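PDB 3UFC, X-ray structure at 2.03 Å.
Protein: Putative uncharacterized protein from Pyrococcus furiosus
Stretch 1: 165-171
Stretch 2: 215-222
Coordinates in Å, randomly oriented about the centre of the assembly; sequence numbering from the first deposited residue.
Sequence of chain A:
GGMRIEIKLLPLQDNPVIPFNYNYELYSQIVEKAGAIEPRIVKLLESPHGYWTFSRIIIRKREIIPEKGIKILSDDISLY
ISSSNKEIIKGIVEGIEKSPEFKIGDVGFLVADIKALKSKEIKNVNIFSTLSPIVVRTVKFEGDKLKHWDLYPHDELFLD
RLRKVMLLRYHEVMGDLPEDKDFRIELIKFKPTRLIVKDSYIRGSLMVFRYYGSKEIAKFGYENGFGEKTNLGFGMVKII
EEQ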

# COMPACT_ATOMS: atom_id res chain seq x y z
N VAL A 165 -9.20 1.85 -13.07
CA VAL A 165 -8.91 2.35 -11.74
C VAL A 165 -7.72 3.32 -11.77
O VAL A 165 -7.78 4.41 -11.21
N MET A 166 -6.64 2.93 -12.45
CA MET A 166 -5.46 3.78 -12.52
C MET A 166 -5.77 5.11 -13.22
O MET A 166 -5.31 6.16 -12.77
N LEU A 167 -6.55 5.07 -14.29
CA LEU A 167 -6.90 6.31 -15.01
C LEU A 167 -7.73 7.25 -14.13
O LEU A 167 -7.51 8.46 -14.12
N LEU A 168 -8.69 6.68 -13.40
CA LEU A 168 -9.56 7.45 -12.52
C LEU A 168 -8.77 8.09 -11.37
O LEU A 168 -8.94 9.26 -11.06
N ARG A 169 -7.91 7.29 -10.73
CA ARG A 169 -7.10 7.80 -9.63
C ARG A 169 -6.13 8.88 -10.13
O ARG A 169 -5.96 9.92 -9.49
N TYR A 170 -5.51 8.63 -11.28
CA TYR A 170 -4.57 9.58 -11.87
C TYR A 170 -5.25 10.93 -12.14
O TYR A 170 -4.68 11.99 -11.88
N HIS A 171 -6.47 10.89 -12.68
CA HIS A 171 -7.19 12.13 -12.96
C HIS A 171 -7.46 12.92 -11.69
O HIS A 171 -7.24 14.13 -11.63
N LYS A 215 4.44 5.34 -19.17
CA LYS A 215 5.40 5.68 -18.13
C LYS A 215 4.71 6.50 -17.04
O LYS A 215 5.03 6.35 -15.86
N GLU A 216 3.77 7.36 -17.43
CA GLU A 216 3.03 8.19 -16.48
C GLU A 216 2.26 7.31 -15.49
O GLU A 216 2.26 7.57 -14.28
N ILE A 217 1.61 6.27 -15.99
CA ILE A 217 0.85 5.39 -15.11
C ILE A 217 1.76 4.51 -14.26
O ILE A 217 1.45 4.23 -13.11
N ALA A 218 2.88 4.08 -14.83
CA ALA A 218 3.82 3.25 -14.08
C ALA A 218 4.39 4.06 -12.91
O ALA A 218 4.52 3.55 -11.79
N LYS A 219 4.71 5.32 -13.17
CA LYS A 219 5.25 6.20 -12.15
C LYS A 219 4.20 6.47 -11.07
O LYS A 219 4.51 6.48 -9.88
N PHE A 220 2.96 6.66 -11.50
CA PHE A 220 1.86 6.91 -10.56
C PHE A 220 1.65 5.70 -9.65
O PHE A 220 1.47 5.85 -8.44
N GLY A 221 1.68 4.50 -10.23
CA GLY A 221 1.49 3.29 -9.45
C GLY A 221 2.66 3.03 -8.51
O GLY A 221 2.49 2.52 -7.40
N TYR A 222 3.85 3.39 -8.97
CA TYR A 222 5.05 3.21 -8.16
C TYR A 222 5.01 4.14 -6.95
O TYR A 222 5.34 3.74 -5.84

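No direct hydrogen bond joins the two helices; their one polar link across the contact is a water, held 2.7 Å from Tyr170 OH and 2.6 Å from Glu216 OE1, to which it donates. The rest is apolar and aromatic packing between helices 165-171 and 215-222, which cross at 78° with their axes 10.6 Å apart at closest approach and bury 456 Å² in all. The backbones come nearest at two places, Met166 CA to Ile217 CA at 7.0 Å and Tyr170 CA to Phe220 CA at 7.1 Å, one turn apart on the first helix, and the side chains around these points fill the gap.

Phe220 is the centrepiece, with the largest area covered by the opposing stretch. Its CA-to-CB bond points toward the first helix, and chi1 t with chi2 at 85° lays the ring against that helix's backbone: Tyr170 CA sits over one face, 4.0 Å from the ring centroid and 21° off the normal, a CH-pi contact. Phe220 CZ also reaches to 3.7 Å from Arg169 O. Tyr170 starts out sideways, but chi1 t brings its ring across to the second helix. The two aromatic rings meet obliquely, with centroids 5.3 Å apart and planes at 45°; their nearest atoms, Tyr170 CD1 and Phe220 CD1, are 3.7 Å apart. Farther along the tyrosine ring, Tyr170 CE1 lies 3.5 Å from Glu216 O, which approaches the ring edge near its plane. That carbonyl also accepts the helical hydrogen bond from Phe220 N, with Glu216 O and Phe220 N 3.0 Å apart. Tyr170 OH passes 3.7 Å from Glu216 CB, and the m chi1 and t chi2 of Glu216 carry its carboxylate out to the bridging water.

Met166 points toward the second helix and is buried. With all three chi angles m, its chain curls so that the terminal methyl packs against both Phe220 and Gly221: Met166 CE is 3.7 Å from Phe220 CD2, at the edge of that ring, and 3.7 Å from Gly221 CA. The glycine matters to this fit, because an ideal CB on Gly221 would lie a tight 3.4 Å from Met166 CE. Nearer its backbone, Met166 CB packs 4.0 Å from Ile217 CG2. Ile217 itself leaves its helix sideways, and its m, t rotamer swings Ile217 CD1 to 3.7 Å from Leu167 CD2. Leu167 points away at CB, yet its own m, t conformation brings its tip back to make this contact.

The CA-to-CB bond of Arg169 points toward the second helix, and its m, t, p chain places the guanidinium so that Phe220 CE2 lies over one of its faces, 3.7 Å from Arg169 NH2. Its nitrogens are hydrogen-bonded outside this contact, while one face of the group packs against the Phe220 ring. Val165, Leu168 and His171 take no part, nor do Lys215, Ala218, Lys219 and Tyr222 on the second helix; Ala218 and Tyr222 point away, though both are buried.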

# COMPACT_ATOMS: atom_id res chain seq x y z
CB VAL A 165 -8.59 1.19 -10.77
CG1 VAL A 165 -7.99 1.74 -9.48
CG2 VAL A 165 -9.87 0.43 -10.46
CB MET A 166 -4.31 3.05 -13.22
CG MET A 166 -3.82 1.80 -12.46
SD MET A 166 -3.44 2.10 -10.71
CE MET A 166 -1.91 3.03 -10.86
CB LEU A 167 -7.67 6.00 -16.30
CG LEU A 167 -6.88 5.24 -17.37
CD1 LEU A 167 -7.76 4.98 -18.59
CD2 LEU A 167 -5.66 6.06 -17.77
CB LEU A 168 -10.63 6.52 -11.93
CG LEU A 168 -12.09 6.58 -12.41
CD1 LEU A 168 -12.18 7.02 -13.86
CD2 LEU A 168 -12.72 5.21 -12.22
CB ARG A 169 -6.32 6.65 -8.97
CG ARG A 169 -7.21 5.62 -8.26
CD ARG A 169 -6.35 4.57 -7.57
NE ARG A 169 -5.31 5.21 -6.76
CZ ARG A 169 -4.10 4.69 -6.56
NH1 ARG A 169 -3.77 3.53 -7.12
NH2 ARG A 169 -3.20 5.36 -5.85
CB TYR A 170 -4.01 9.01 -13.18
CG TYR A 170 -2.80 9.76 -13.73
CD1 TYR A 170 -1.53 9.21 -13.64
CD2 TYR A 170 -2.94 11.01 -14.33
CE1 TYR A 170 -0.41 9.88 -14.14
CE2 TYR A 170 -1.83 11.70 -14.84
CZ TYR A 170 -0.57 11.13 -14.74
OH TYR A 170 0.53 11.79 -15.23
CB HIS A 171 -8.51 11.82 -13.67
CG HIS A 171 -9.39 13.03 -13.84
ND1 HIS A 171 -10.19 13.51 -12.82
CD2 HIS A 171 -9.52 13.90 -14.87
CE1 HIS A 171 -10.77 14.62 -13.22
NE2 HIS A 171 -10.38 14.88 -14.46
CB LYS A 215 6.57 6.44 -18.74
CG LYS A 215 7.65 6.85 -17.76
CD LYS A 215 9.01 6.95 -18.44
CE LYS A 215 9.00 7.91 -19.62
NZ LYS A 215 10.32 7.93 -20.34
CB GLU A 216 2.02 9.09 -17.21
CG GLU A 216 2.63 10.13 -18.14
CD GLU A 216 1.63 10.63 -19.18
OE1 GLU A 216 0.97 11.67 -18.94
OE2 GLU A 216 1.50 9.98 -20.23
CB ILE A 217 -0.15 4.51 -15.93
CG1 ILE A 217 -1.24 5.40 -16.52
CG2 ILE A 217 -0.77 3.44 -15.03
CD1 ILE A 217 -2.23 4.67 -17.40
CB ALA A 218 4.96 2.80 -15.00
CB LYS A 219 5.70 7.52 -12.78
CG LYS A 219 6.40 8.46 -11.83
CD LYS A 219 7.02 9.63 -12.59
CE LYS A 219 7.80 10.56 -11.66
NZ LYS A 219 6.93 11.23 -10.65
CB PHE A 220 0.57 7.19 -11.32
CG PHE A 220 -0.58 7.59 -10.43
CD1 PHE A 220 -0.75 8.91 -10.04
CD2 PHE A 220 -1.48 6.63 -9.98
CE1 PHE A 220 -1.81 9.28 -9.21
CE2 PHE A 220 -2.55 6.99 -9.15
CZ PHE A 220 -2.71 8.32 -8.76
CB TYR A 222 6.30 3.52 -9.00
CG TYR A 222 7.60 3.38 -8.24
CD1 TYR A 222 8.03 2.14 -7.77
CD2 TYR A 222 8.42 4.48 -8.02
CE1 TYR A 222 9.25 2.00 -7.09
CE2 TYR A 222 9.64 4.36 -7.35
CZ TYR A 222 10.05 3.12 -6.89
OH TYR A 222 11.26 2.99 -6.26
O HOH W 1 0.41 13.59 -17.21